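Local coordinates for member of DUF4221 family (Bacteroides vulgatus, PDB 3S9J), which is of unknown function but folds as a six-bladed beta-propeller and belongs to a family without an assigned role, at residues A[27-32]-A[131-136]; A[236-241]-A[316-321]; A[280-285]-A[326-331]; A[338-343]-A[358-363]. One frame throughout, in Å; residues are numbered along the deposited sequence.

Contact 1: residues A[27-32]-A[131-136]; sequences LSKSMF and GSYYNA
The Tyr133 ring carries the Lys29 side chain across one face, with CE of Lys29 4.0 Å from the ring centroid of Tyr133 and almost on its normal; CD1 of Leu27 lies at the ring edge. Extended beyond CG, the lysine puts its NZ over the same face, 4.9 Å from the Tyr133 centroid, a cation-pi contact. Phe32 instead meets the 131-136 loop with its rim: Gly131 O, 3.3 Å from Phe32 CZ, lies near the ring plane. Ser132 makes the polar link. Its OG, set between the backbone N and the carbonyl carbon (chi1 48°), accepts a nearly straight bond of 2.8 Å from Met31 N and donates to a water that in turn donates to Ser28 O. Ser132 N donates to Lys29 O at 2.9 Å from above the carbonyl plane, and Tyr133 N adds a weak bond to that oxygen. The phenol of Tyr133 is hydrogen-bonded to Glu297. The contact lies near the centre of the propeller: residues 27-32 enter innermost strand 31-36, beside strand 39-46, with Met31 packed on Met330 and Phe332 of strand 327-334 and Phe32 on strand 84-86, while the 131-136 loop leads to strand 139-141.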
# COMPACT_ATOMS: atom_id res chain seq x y z
N LEU A 27 -3.30 -14.70 2.56
CA LEU A 27 -3.48 -13.24 2.45
C LEU A 27 -2.71 -12.52 3.53
O LEU A 27 -2.83 -12.85 4.72
CB LEU A 27 -4.95 -12.87 2.63
CG LEU A 27 -5.25 -11.37 2.63
CD1 LEU A 27 -4.92 -10.79 1.27
CD2 LEU A 27 -6.71 -11.13 2.98
N SER A 28 -1.93 -11.51 3.11
CA SER A 28 -1.35 -10.53 4.00
C SER A 28 -1.67 -9.14 3.50
O SER A 28 -1.62 -8.90 2.30
CB SER A 28 0.17 -10.66 4.02
OG SER A 28 0.72 -9.61 4.87
N LYS A 29 -1.96 -8.23 4.44
CA LYS A 29 -2.17 -6.82 4.12
C LYS A 29 -0.92 -5.98 4.32
O LYS A 29 -0.96 -4.77 4.12
CB LYS A 29 -3.32 -6.22 4.93
CG LYS A 29 -4.67 -6.86 4.58
CD LYS A 29 -5.82 -6.13 5.27
CE LYS A 29 -7.18 -6.65 4.87
NZ LYS A 29 -8.26 -5.98 5.74
N SER A 30 0.19 -6.61 4.70
CA SER A 30 1.44 -5.90 4.93
C SER A 30 2.61 -6.81 4.51
O SER A 30 3.27 -7.47 5.35
CB SER A 30 1.53 -5.48 6.38
OG SER A 30 2.67 -4.62 6.60
N MSE A 31 2.83 -6.85 3.20
CA MSE A 31 3.88 -7.69 2.62
C MSE A 31 4.77 -6.82 1.76
O MSE A 31 4.30 -6.07 0.92
CB MSE A 31 3.33 -8.86 1.77
CG MSE A 31 2.18 -8.60 0.94
SE MSE A 31 2.24 -10.05 -0.46
CE MSE A 31 2.99 -8.83 -1.83
N PHE A 32 6.07 -6.89 2.03
CA PHE A 32 7.05 -6.06 1.36
C PHE A 32 8.28 -6.85 0.98
O PHE A 32 8.80 -7.62 1.78
CB PHE A 32 7.51 -4.95 2.29
CG PHE A 32 6.41 -4.01 2.74
CD1 PHE A 32 5.82 -3.15 1.83
CD2 PHE A 32 5.97 -4.00 4.06
CE1 PHE A 32 4.80 -2.28 2.25
CE2 PHE A 32 5.00 -3.12 4.49
CZ PHE A 32 4.39 -2.25 3.57
N GLY A 131 1.44 -0.56 5.12
CA GLY A 131 1.05 -1.85 4.55
C GLY A 131 1.08 -1.84 3.05
O GLY A 131 1.56 -0.88 2.43
N SER A 132 0.51 -2.90 2.46
CA SER A 132 0.61 -3.13 1.04
C SER A 132 -0.75 -3.28 0.38
O SER A 132 -0.83 -3.30 -0.83
CB SER A 132 1.45 -4.41 0.78
OG SER A 132 0.98 -5.47 1.63
N TYR A 133 -1.82 -3.40 1.16
CA TYR A 133 -3.14 -3.75 0.58
C TYR A 133 -3.51 -2.64 -0.42
O TYR A 133 -3.98 -2.92 -1.52
CB TYR A 133 -4.17 -3.87 1.69
CG TYR A 133 -5.40 -4.68 1.36
CD1 TYR A 133 -5.29 -6.04 1.03
CD2 TYR A 133 -6.66 -4.12 1.49
CE1 TYR A 133 -6.43 -6.83 0.80
CE2 TYR A 133 -7.81 -4.91 1.24
CZ TYR A 133 -7.67 -6.25 0.90
OH TYR A 133 -8.80 -7.03 0.65
N TYR A 134 -3.23 -1.39 -0.03
CA TYR A 134 -2.79 -0.36 -0.99
C TYR A 134 -1.35 -0.03 -0.60
O TYR A 134 -1.01 -0.01 0.58
CB TYR A 134 -3.69 0.88 -0.99
CG TYR A 134 -3.78 1.59 0.35
CD1 TYR A 134 -4.68 1.19 1.31
CD2 TYR A 134 -2.99 2.69 0.62
CE1 TYR A 134 -4.77 1.84 2.57
CE2 TYR A 134 -3.09 3.35 1.84
CZ TYR A 134 -3.95 2.94 2.80
OH TYR A 134 -3.97 3.63 3.99
N ASN A 135 -0.53 0.27 -1.57
CA ASN A 135 0.87 0.48 -1.28
C ASN A 135 1.02 1.74 -0.38
O ASN A 135 0.71 2.87 -0.80
CB ASN A 135 1.70 0.61 -2.54
CG ASN A 135 3.19 0.47 -2.26
OD1 ASN A 135 3.58 -0.26 -1.36
ND2 ASN A 135 4.02 1.21 -3.02
N ALA A 136 1.48 1.51 0.84
CA ALA A 136 1.69 2.56 1.83
C ALA A 136 2.86 2.12 2.74
O ALA A 136 2.65 1.72 3.88
CB ALA A 136 0.44 2.75 2.63
O HOH W 1 -1.20 -6.66 0.76

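Contact 2: residues A[236-241]-A[316-321]; sequences AKSRYL and IGETKF
Tyr240 lays one face of its ring over the Lys320 side chain, whose CD sits 3.7 Å from the Tyr240 centroid, close to the ring normal. The opposite face is covered by CG of Arg239, so the phenol ring is sandwiched between two aliphatic chains. Lys320 bends at CD and beyond, leaving NZ too distant for more than a weak cation-pi attraction; NZ also forms a long, weak ion pair with Glu303. Beside the ring, Glu318 reaches from the strand into the turn 238-241, its CG anti to the backbone N (chi1 -179°) and the rest of the chain extended. The carboxylate is gripped at both oxygens. OE2 of Glu318 takes a short bond of 2.5 Å from Ser238 OG on its syn lone pair and is also bonded to Ser305. OE1 of Glu318 uses its syn lone pair for Arg239 N, at 2.8 Å.

In the six-bladed propeller this joins the loop leaving strand 231-235, the last strand of one blade, to outermost strand 315-321 of the next. Residues 238-241 form a type I turn, and Ser238 OG also accepts from Tyr240 N, 3.0 Å away, in an ST turn that fixes the hydroxyl facing the glutamate. In the Arg239 conformer given, one of two deposited, NE approaches Glu318 OE1 from the anti side at 3.0 Å in a salt bridge, with guanidinium and carboxylate planes 88° apart. A water donates to OE1 of Glu318 and to Lys237 O and accepts from Arg239 NH2, which bonds Gln5 O as well.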
# COMPACT_ATOMS: atom_id res chain seq x y z
N ALA A 236 -0.83 10.95 -14.81
CA ALA A 236 -0.68 9.51 -14.70
C ALA A 236 -2.04 8.86 -14.93
O ALA A 236 -2.45 8.00 -14.17
CB ALA A 236 -0.10 9.14 -13.34
N LYS A 237 -2.71 9.29 -15.99
CA LYS A 237 -4.07 8.84 -16.32
C LYS A 237 -4.02 7.59 -17.18
O LYS A 237 -3.22 7.49 -18.12
CB LYS A 237 -4.78 9.97 -17.10
CG LYS A 237 -6.09 9.59 -17.75
CD LYS A 237 -6.70 10.74 -18.56
CE LYS A 237 -7.93 10.24 -19.30
NZ LYS A 237 -7.66 9.14 -20.27
N SER A 238 -4.91 6.65 -16.89
CA SER A 238 -5.13 5.48 -17.73
C SER A 238 -5.79 5.86 -19.06
O SER A 238 -6.76 6.63 -19.07
CB SER A 238 -6.06 4.50 -17.04
OG SER A 238 -6.44 3.47 -17.93
N ARG A 239 -5.30 5.27 -20.16
CA ARG A 239 -5.93 5.50 -21.46
C ARG A 239 -7.33 4.88 -21.55
O ARG A 239 -8.08 5.22 -22.46
CB ARG A 239 -5.05 4.99 -22.61
CG ARG A 239 -4.87 3.47 -22.69
CD ARG A 239 -3.50 3.14 -23.32
NE ARG A 239 -2.40 3.70 -22.54
CZ ARG A 239 -1.15 3.86 -22.97
NH1 ARG A 239 -0.81 3.50 -24.20
NH2 ARG A 239 -0.24 4.38 -22.17
N TYR A 240 -7.70 4.02 -20.61
CA TYR A 240 -8.98 3.34 -20.64
C TYR A 240 -10.04 4.03 -19.80
O TYR A 240 -11.18 3.65 -19.87
CB TYR A 240 -8.83 1.89 -20.17
CG TYR A 240 -7.81 1.16 -21.00
CD1 TYR A 240 -8.06 0.89 -22.34
CD2 TYR A 240 -6.58 0.76 -20.46
CE1 TYR A 240 -7.14 0.25 -23.13
CE2 TYR A 240 -5.63 0.12 -21.27
CZ TYR A 240 -5.94 -0.15 -22.60
OH TYR A 240 -5.04 -0.78 -23.43
N LEU A 241 -9.65 5.07 -19.04
CA LEU A 241 -10.56 5.76 -18.12
C LEU A 241 -10.76 7.21 -18.50
O LEU A 241 -9.85 7.89 -18.95
CB LEU A 241 -10.00 5.75 -16.68
CG LEU A 241 -9.77 4.38 -16.03
CD1 LEU A 241 -9.19 4.57 -14.62
CD2 LEU A 241 -11.08 3.57 -16.03
N ILE A 316 5.12 5.49 -20.36
CA ILE A 316 5.77 4.75 -21.45
C ILE A 316 4.98 3.51 -21.89
O ILE A 316 5.30 2.89 -22.90
CB ILE A 316 7.25 4.41 -21.15
CG1 ILE A 316 7.42 3.63 -19.82
CG2 ILE A 316 8.06 5.68 -21.14
CD1 ILE A 316 8.80 2.95 -19.69
N GLY A 317 3.94 3.15 -21.13
CA GLY A 317 3.06 2.07 -21.54
C GLY A 317 1.99 1.78 -20.52
O GLY A 317 1.99 2.32 -19.40
N GLU A 318 1.06 0.92 -20.92
CA GLU A 318 -0.03 0.53 -20.05
C GLU A 318 -0.56 -0.80 -20.50
O GLU A 318 -0.87 -0.97 -21.69
CB GLU A 318 -1.14 1.59 -20.04
CG GLU A 318 -2.30 1.25 -19.11
CD GLU A 318 -3.38 2.32 -19.00
OE1 GLU A 318 -3.28 3.37 -19.68
OE2 GLU A 318 -4.33 2.09 -18.20
N THR A 319 -0.71 -1.73 -19.56
CA THR A 319 -1.19 -3.06 -19.90
C THR A 319 -2.45 -3.37 -19.11
O THR A 319 -2.52 -3.12 -17.91
CB THR A 319 -0.09 -4.10 -19.62
OG1 THR A 319 0.97 -3.90 -20.56
CG2 THR A 319 -0.64 -5.51 -19.71
N LYS A 320 -3.47 -3.89 -19.79
CA LYS A 320 -4.76 -4.20 -19.17
C LYS A 320 -4.76 -5.67 -18.74
O LYS A 320 -4.15 -6.52 -19.39
CB LYS A 320 -5.90 -3.92 -20.17
CG LYS A 320 -7.30 -3.68 -19.57
CD LYS A 320 -8.13 -2.75 -20.52
CE LYS A 320 -9.57 -3.18 -20.69
NZ LYS A 320 -10.32 -3.28 -19.40
N PHE A 321 -5.40 -5.95 -17.62
CA PHE A 321 -5.46 -7.28 -17.06
C PHE A 321 -6.90 -7.70 -16.87
O PHE A 321 -7.77 -6.88 -16.56
CB PHE A 321 -4.77 -7.33 -15.70
CG PHE A 321 -3.29 -7.09 -15.77
CD1 PHE A 321 -2.78 -5.80 -15.86
CD2 PHE A 321 -2.40 -8.14 -15.70
CE1 PHE A 321 -1.43 -5.58 -15.93
CE2 PHE A 321 -1.04 -7.90 -15.76
CZ PHE A 321 -0.56 -6.62 -15.87
O HOH W 2 -1.71 5.41 -19.75

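Contact 3: residues A[280-285]-A[326-331]; sequences YRFAEM and YFYKMS
Tyr328, Phe282 and Glu284 bury the most surface here, and Tyr328 meets both of the others, Glu284 with its hydroxyl and Phe282 with its CB. The OH donates to Glu284 OE2 at 2.6 Å from above the carboxylate plane, 61° out of it, while OE2 lies in the plane of the tyrosine ring at its edge. The two side chains cross at about a right angle. Tyr328 holds CG between its backbone N and carbonyl carbon (chi1 59°), on the side of strand 278-284; its CB touches Phe282 CE2 at 3.8 Å. CZ of Phe282 also lies 3.8 Å from Ser331 OG, and that hydroxyl donates to Tyr328 O at 2.8 Å, a carbonyl within the type I turn 327-330. The contact packs the second strand of one propeller blade against the corner of innermost strand 327-334 in the next. An alanine in place of Glu284 would probably leave the Tyr328 hydroxyl without its acceptor and Lys302 and Arg266 without the carboxylate they share. Two cationic groups on Glu284 OE1, and on OE2 a phenol plus a water bridging to Lys329 NZ, itself hydrogen-bonded to Thr298, would probably help to stabilise a negative charge on this buried carboxylate.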
# COMPACT_ATOMS: atom_id res chain seq x y z
N TYR A 280 5.05 2.02 -11.36
CA TYR A 280 3.83 1.33 -11.78
C TYR A 280 2.64 1.97 -11.06
O TYR A 280 2.63 2.05 -9.83
CB TYR A 280 3.88 -0.15 -11.44
CG TYR A 280 5.10 -0.86 -11.96
CD1 TYR A 280 5.29 -1.03 -13.32
CD2 TYR A 280 6.05 -1.39 -11.09
CE1 TYR A 280 6.43 -1.66 -13.81
CE2 TYR A 280 7.20 -2.04 -11.58
CZ TYR A 280 7.37 -2.18 -12.94
OH TYR A 280 8.51 -2.79 -13.44
N ARG A 281 1.64 2.40 -11.82
CA ARG A 281 0.40 2.84 -11.22
C ARG A 281 -0.73 1.90 -11.64
O ARG A 281 -0.97 1.67 -12.84
CB ARG A 281 0.06 4.29 -11.61
CG ARG A 281 -1.03 4.87 -10.74
CD ARG A 281 -1.44 6.28 -11.12
NE ARG A 281 -2.22 6.87 -10.04
CZ ARG A 281 -3.00 7.93 -10.13
NH1 ARG A 281 -3.14 8.58 -11.30
NH2 ARG A 281 -3.65 8.34 -9.05
N PHE A 282 -1.42 1.36 -10.65
CA PHE A 282 -2.53 0.45 -10.92
C PHE A 282 -3.82 1.27 -11.08
O PHE A 282 -4.04 2.25 -10.36
CB PHE A 282 -2.70 -0.53 -9.75
CG PHE A 282 -1.66 -1.64 -9.71
CD1 PHE A 282 -0.31 -1.36 -9.55
CD2 PHE A 282 -2.04 -2.96 -9.82
CE1 PHE A 282 0.63 -2.38 -9.51
CE2 PHE A 282 -1.11 -3.99 -9.79
CZ PHE A 282 0.24 -3.69 -9.62
N ALA A 283 -4.68 0.85 -12.01
CA ALA A 283 -5.97 1.52 -12.26
C ALA A 283 -7.06 0.46 -12.26
O ALA A 283 -6.89 -0.58 -12.88
CB ALA A 283 -5.92 2.22 -13.60
N GLU A 284 -8.16 0.73 -11.55
CA GLU A 284 -9.30 -0.15 -11.51
C GLU A 284 -10.29 0.29 -12.59
O GLU A 284 -10.66 1.45 -12.65
CB GLU A 284 -9.97 -0.12 -10.14
CG GLU A 284 -9.03 -0.38 -8.98
CD GLU A 284 -9.72 -0.60 -7.63
OE1 GLU A 284 -10.90 -0.20 -7.43
OE2 GLU A 284 -9.06 -1.20 -6.75
N MSE A 285 -10.73 -0.66 -13.40
CA MSE A 285 -11.71 -0.40 -14.46
C MSE A 285 -13.11 -0.30 -13.88
O MSE A 285 -13.38 -0.84 -12.80
CB MSE A 285 -11.67 -1.50 -15.50
CG MSE A 285 -10.31 -1.67 -16.19
SE MSE A 285 -9.73 -0.13 -17.19
CE MSE A 285 -8.50 0.69 -15.92
N TYR A 326 -6.13 -12.31 -10.89
CA TYR A 326 -5.12 -11.76 -10.02
C TYR A 326 -5.69 -11.20 -8.73
O TYR A 326 -6.86 -10.78 -8.67
CB TYR A 326 -4.36 -10.63 -10.75
CG TYR A 326 -3.71 -11.12 -12.00
CD1 TYR A 326 -2.50 -11.80 -11.95
CD2 TYR A 326 -4.30 -10.92 -13.24
CE1 TYR A 326 -1.90 -12.28 -13.11
CE2 TYR A 326 -3.71 -11.40 -14.40
CZ TYR A 326 -2.51 -12.07 -14.32
OH TYR A 326 -1.93 -12.57 -15.45
N PHE A 327 -4.85 -11.18 -7.70
CA PHE A 327 -5.16 -10.53 -6.45
C PHE A 327 -4.14 -9.39 -6.34
O PHE A 327 -3.05 -9.55 -5.73
CB PHE A 327 -5.08 -11.51 -5.27
CG PHE A 327 -5.68 -10.96 -4.02
CD1 PHE A 327 -7.04 -11.12 -3.75
CD2 PHE A 327 -4.93 -10.18 -3.15
CE1 PHE A 327 -7.62 -10.56 -2.60
CE2 PHE A 327 -5.52 -9.64 -2.02
CZ PHE A 327 -6.86 -9.82 -1.76
N TYR A 328 -4.43 -8.27 -7.01
CA TYR A 328 -3.42 -7.23 -7.18
C TYR A 328 -3.13 -6.45 -5.91
O TYR A 328 -2.13 -5.73 -5.87
CB TYR A 328 -3.76 -6.28 -8.35
CG TYR A 328 -5.08 -5.56 -8.23
CD1 TYR A 328 -5.20 -4.44 -7.40
CD2 TYR A 328 -6.19 -5.97 -8.92
CE1 TYR A 328 -6.41 -3.76 -7.26
CE2 TYR A 328 -7.41 -5.28 -8.82
CZ TYR A 328 -7.52 -4.19 -7.99
OH TYR A 328 -8.70 -3.51 -7.84
N LYS A 329 -3.95 -6.61 -4.88
CA LYS A 329 -3.66 -6.06 -3.58
C LYS A 329 -2.55 -6.83 -2.82
O LYS A 329 -2.20 -6.45 -1.70
CB LYS A 329 -4.92 -5.90 -2.74
CG LYS A 329 -5.88 -4.91 -3.40
CD LYS A 329 -7.03 -4.52 -2.51
CE LYS A 329 -7.96 -3.57 -3.22
NZ LYS A 329 -9.15 -3.15 -2.38
N MSE A 330 -2.01 -7.86 -3.47
CA MSE A 330 -0.74 -8.48 -3.08
C MSE A 330 0.23 -8.43 -4.27
O MSE A 330 0.31 -9.37 -5.08
CB MSE A 330 -0.94 -9.91 -2.60
CG MSE A 330 -1.45 -10.00 -1.17
SE MSE A 330 -1.25 -11.78 -0.41
CE MSE A 330 -2.52 -12.74 -1.55
N SER A 331 0.89 -7.29 -4.40
CA SER A 331 1.86 -7.06 -5.47
C SER A 331 3.16 -6.56 -4.85
O SER A 331 3.13 -5.92 -3.79
CB SER A 331 1.32 -6.03 -6.49
OG SER A 331 0.22 -6.56 -7.20
O HOH W 3 -9.64 -1.01 -4.16

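Contact 4: residues A[338-343]-A[358-363]; sequences LYISEN and TCFKIK
Strands 338-341 and 358-363 run antiparallel, 145° between their directions, with Leu338-Phe360 and Ile340-Thr358 as hydrogen-bonded pairs around the non-hydrogen-bonded pair Tyr339-Cys359. They are the middle strands of the propeller blade that closes the ring: N-terminal strand 8-19 pairs with strand 354-364 on its outer side, a "Velcro" closure. Four backbone bonds join the pairs, the shortest 2.7 Å from Phe360 N to Leu338 O. On one sheet face Cys359 lies over the Tyr339 ring, its CB 3.6 Å from Tyr339 CE2, offset toward the rim. SG of Cys359, anti to the backbone N (chi1 -177°), stands over the same face, 4.1 Å from the Tyr339 centroid, a sulfur-aromatic contact. An alanine at Tyr339 would probably leave the Cys359 sulfur without its aromatic cover and Phe332 without the ring it stacks on. On the other face Ile340 crosses Phe360 at about a right angle, CD1 of Ile340 3.9 Å from Phe360 CE2, and Phe360 in turn meets Phe321 of the preceding blade edge-to-face. Past the strand end Glu342 turns back to Thr358, which is also bonded to Gln15: Thr358 OG1 donates to Glu342 OE2 at 2.6 Å, from 36° above the carboxylate plane.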
# COMPACT_ATOMS: atom_id res chain seq x y z
N LEU A 338 7.86 -7.04 -11.76
CA LEU A 338 6.66 -6.77 -10.98
C LEU A 338 5.89 -8.03 -10.75
O LEU A 338 5.43 -8.70 -11.72
CB LEU A 338 5.77 -5.74 -11.70
CG LEU A 338 4.40 -5.42 -11.09
CD1 LEU A 338 4.55 -4.81 -9.68
CD2 LEU A 338 3.58 -4.53 -12.03
N TYR A 339 5.74 -8.39 -9.49
CA TYR A 339 5.04 -9.61 -9.13
C TYR A 339 3.62 -9.28 -8.68
O TYR A 339 3.43 -8.44 -7.81
CB TYR A 339 5.75 -10.35 -8.03
CG TYR A 339 7.06 -10.99 -8.44
CD1 TYR A 339 8.24 -10.26 -8.44
CD2 TYR A 339 7.13 -12.33 -8.76
CE1 TYR A 339 9.46 -10.85 -8.78
CE2 TYR A 339 8.37 -12.93 -9.10
CZ TYR A 339 9.52 -12.17 -9.11
OH TYR A 339 10.76 -12.73 -9.43
N ILE A 340 2.65 -9.99 -9.27
CA ILE A 340 1.24 -9.80 -8.94
C ILE A 340 0.69 -11.15 -8.57
O ILE A 340 0.82 -12.14 -9.33
CB ILE A 340 0.44 -9.19 -10.12
CG1 ILE A 340 1.12 -7.92 -10.64
CG2 ILE A 340 -1.05 -8.92 -9.72
CD1 ILE A 340 0.38 -7.27 -11.83
N SER A 341 0.04 -11.21 -7.40
CA SER A 341 -0.49 -12.49 -6.93
C SER A 341 -1.60 -12.99 -7.81
O SER A 341 -2.41 -12.19 -8.36
CB SER A 341 -1.01 -12.37 -5.49
OG SER A 341 -1.65 -13.55 -5.04
N GLU A 342 -1.68 -14.33 -7.90
CA GLU A 342 -2.81 -15.01 -8.56
C GLU A 342 -3.79 -15.63 -7.57
O GLU A 342 -4.59 -16.48 -7.94
CB GLU A 342 -2.30 -16.05 -9.58
CG GLU A 342 -1.72 -15.38 -10.82
CD GLU A 342 -1.73 -16.22 -12.09
OE1 GLU A 342 -2.49 -17.22 -12.18
OE2 GLU A 342 -0.96 -15.87 -13.02
N ASN A 343 -3.74 -15.22 -6.30
CA ASN A 343 -4.63 -15.76 -5.27
C ASN A 343 -6.00 -15.05 -5.26
O ASN A 343 -6.45 -14.57 -4.24
CB ASN A 343 -3.99 -15.69 -3.91
CG ASN A 343 -2.89 -16.70 -3.76
OD1 ASN A 343 -1.80 -16.47 -4.27
ND2 ASN A 343 -3.17 -17.82 -3.10
N THR A 358 2.75 -14.05 -10.35
CA THR A 358 3.31 -14.02 -11.68
C THR A 358 4.22 -12.80 -11.81
O THR A 358 3.86 -11.70 -11.37
CB THR A 358 2.21 -13.99 -12.74
OG1 THR A 358 1.48 -15.22 -12.66
CG2 THR A 358 2.82 -13.82 -14.13
N CYS A 359 5.41 -13.01 -12.39
CA CYS A 359 6.36 -11.94 -12.63
C CYS A 359 6.11 -11.34 -14.00
O CYS A 359 6.06 -12.07 -15.00
CB CYS A 359 7.78 -12.50 -12.60
SG CYS A 359 9.05 -11.25 -12.81
N PHE A 360 5.93 -10.03 -14.04
CA PHE A 360 5.75 -9.28 -15.28
C PHE A 360 6.96 -8.46 -15.60
O PHE A 360 7.41 -7.66 -14.78
CB PHE A 360 4.52 -8.38 -15.18
CG PHE A 360 3.25 -9.16 -15.15
CD1 PHE A 360 2.62 -9.52 -16.33
CD2 PHE A 360 2.75 -9.62 -13.94
CE1 PHE A 360 1.46 -10.29 -16.31
CE2 PHE A 360 1.62 -10.39 -13.90
CZ PHE A 360 0.96 -10.75 -15.09
N LYS A 361 7.49 -8.66 -16.81
CA LYS A 361 8.64 -7.91 -17.33
C LYS A 361 8.19 -6.87 -18.32
O LYS A 361 7.15 -7.00 -18.95
CB LYS A 361 9.65 -8.87 -17.96
CG LYS A 361 10.20 -9.86 -16.92
CD LYS A 361 11.46 -10.57 -17.34
CE LYS A 361 12.15 -11.24 -16.13
NZ LYS A 361 13.34 -10.46 -15.64
N ILE A 362 9.00 -5.82 -18.45
CA ILE A 362 8.74 -4.72 -19.37
C ILE A 362 9.32 -5.11 -20.71
O ILE A 362 10.51 -5.39 -20.79
CB ILE A 362 9.42 -3.44 -18.89
CG1 ILE A 362 8.88 -3.03 -17.51
CG2 ILE A 362 9.25 -2.31 -19.90
CD1 ILE A 362 9.66 -1.93 -16.86
N LYS A 363 8.50 -5.15 -21.75
CA LYS A 363 8.96 -5.46 -23.12
C LYS A 363 8.56 -4.34 -24.09
O LYS A 363 7.50 -3.73 -23.92
CB LYS A 363 8.36 -6.78 -23.60
CG LYS A 363 8.67 -8.02 -22.74
CD LYS A 363 10.16 -8.37 -22.67
CE LYS A 363 10.39 -9.73 -21.98
NZ LYS A 363 11.78 -9.87 -21.42

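Overall arrangement
From the N terminus, strand 8-19 first supplies the outer edge of the last blade. Contact 1 then closes a loop of 98 intervening residues, joining the start of strand 31-36 to the approach to strand 139-141 near the propeller centre. Contacts 2 and 3 come later and cross, their segments alternating: 236-241, 280-285, 316-321, 326-331. Contact 2 ties one blade to the next, and contact 3 ties that blade to the last. Contact 4 closes a short loop within the last blade. Residues 326-331 touch contact 1, among others through Phe327, Lys329 and Met330, and pair by backbone with Ser341 of contact 4; Phe321 links contacts 2 and 4.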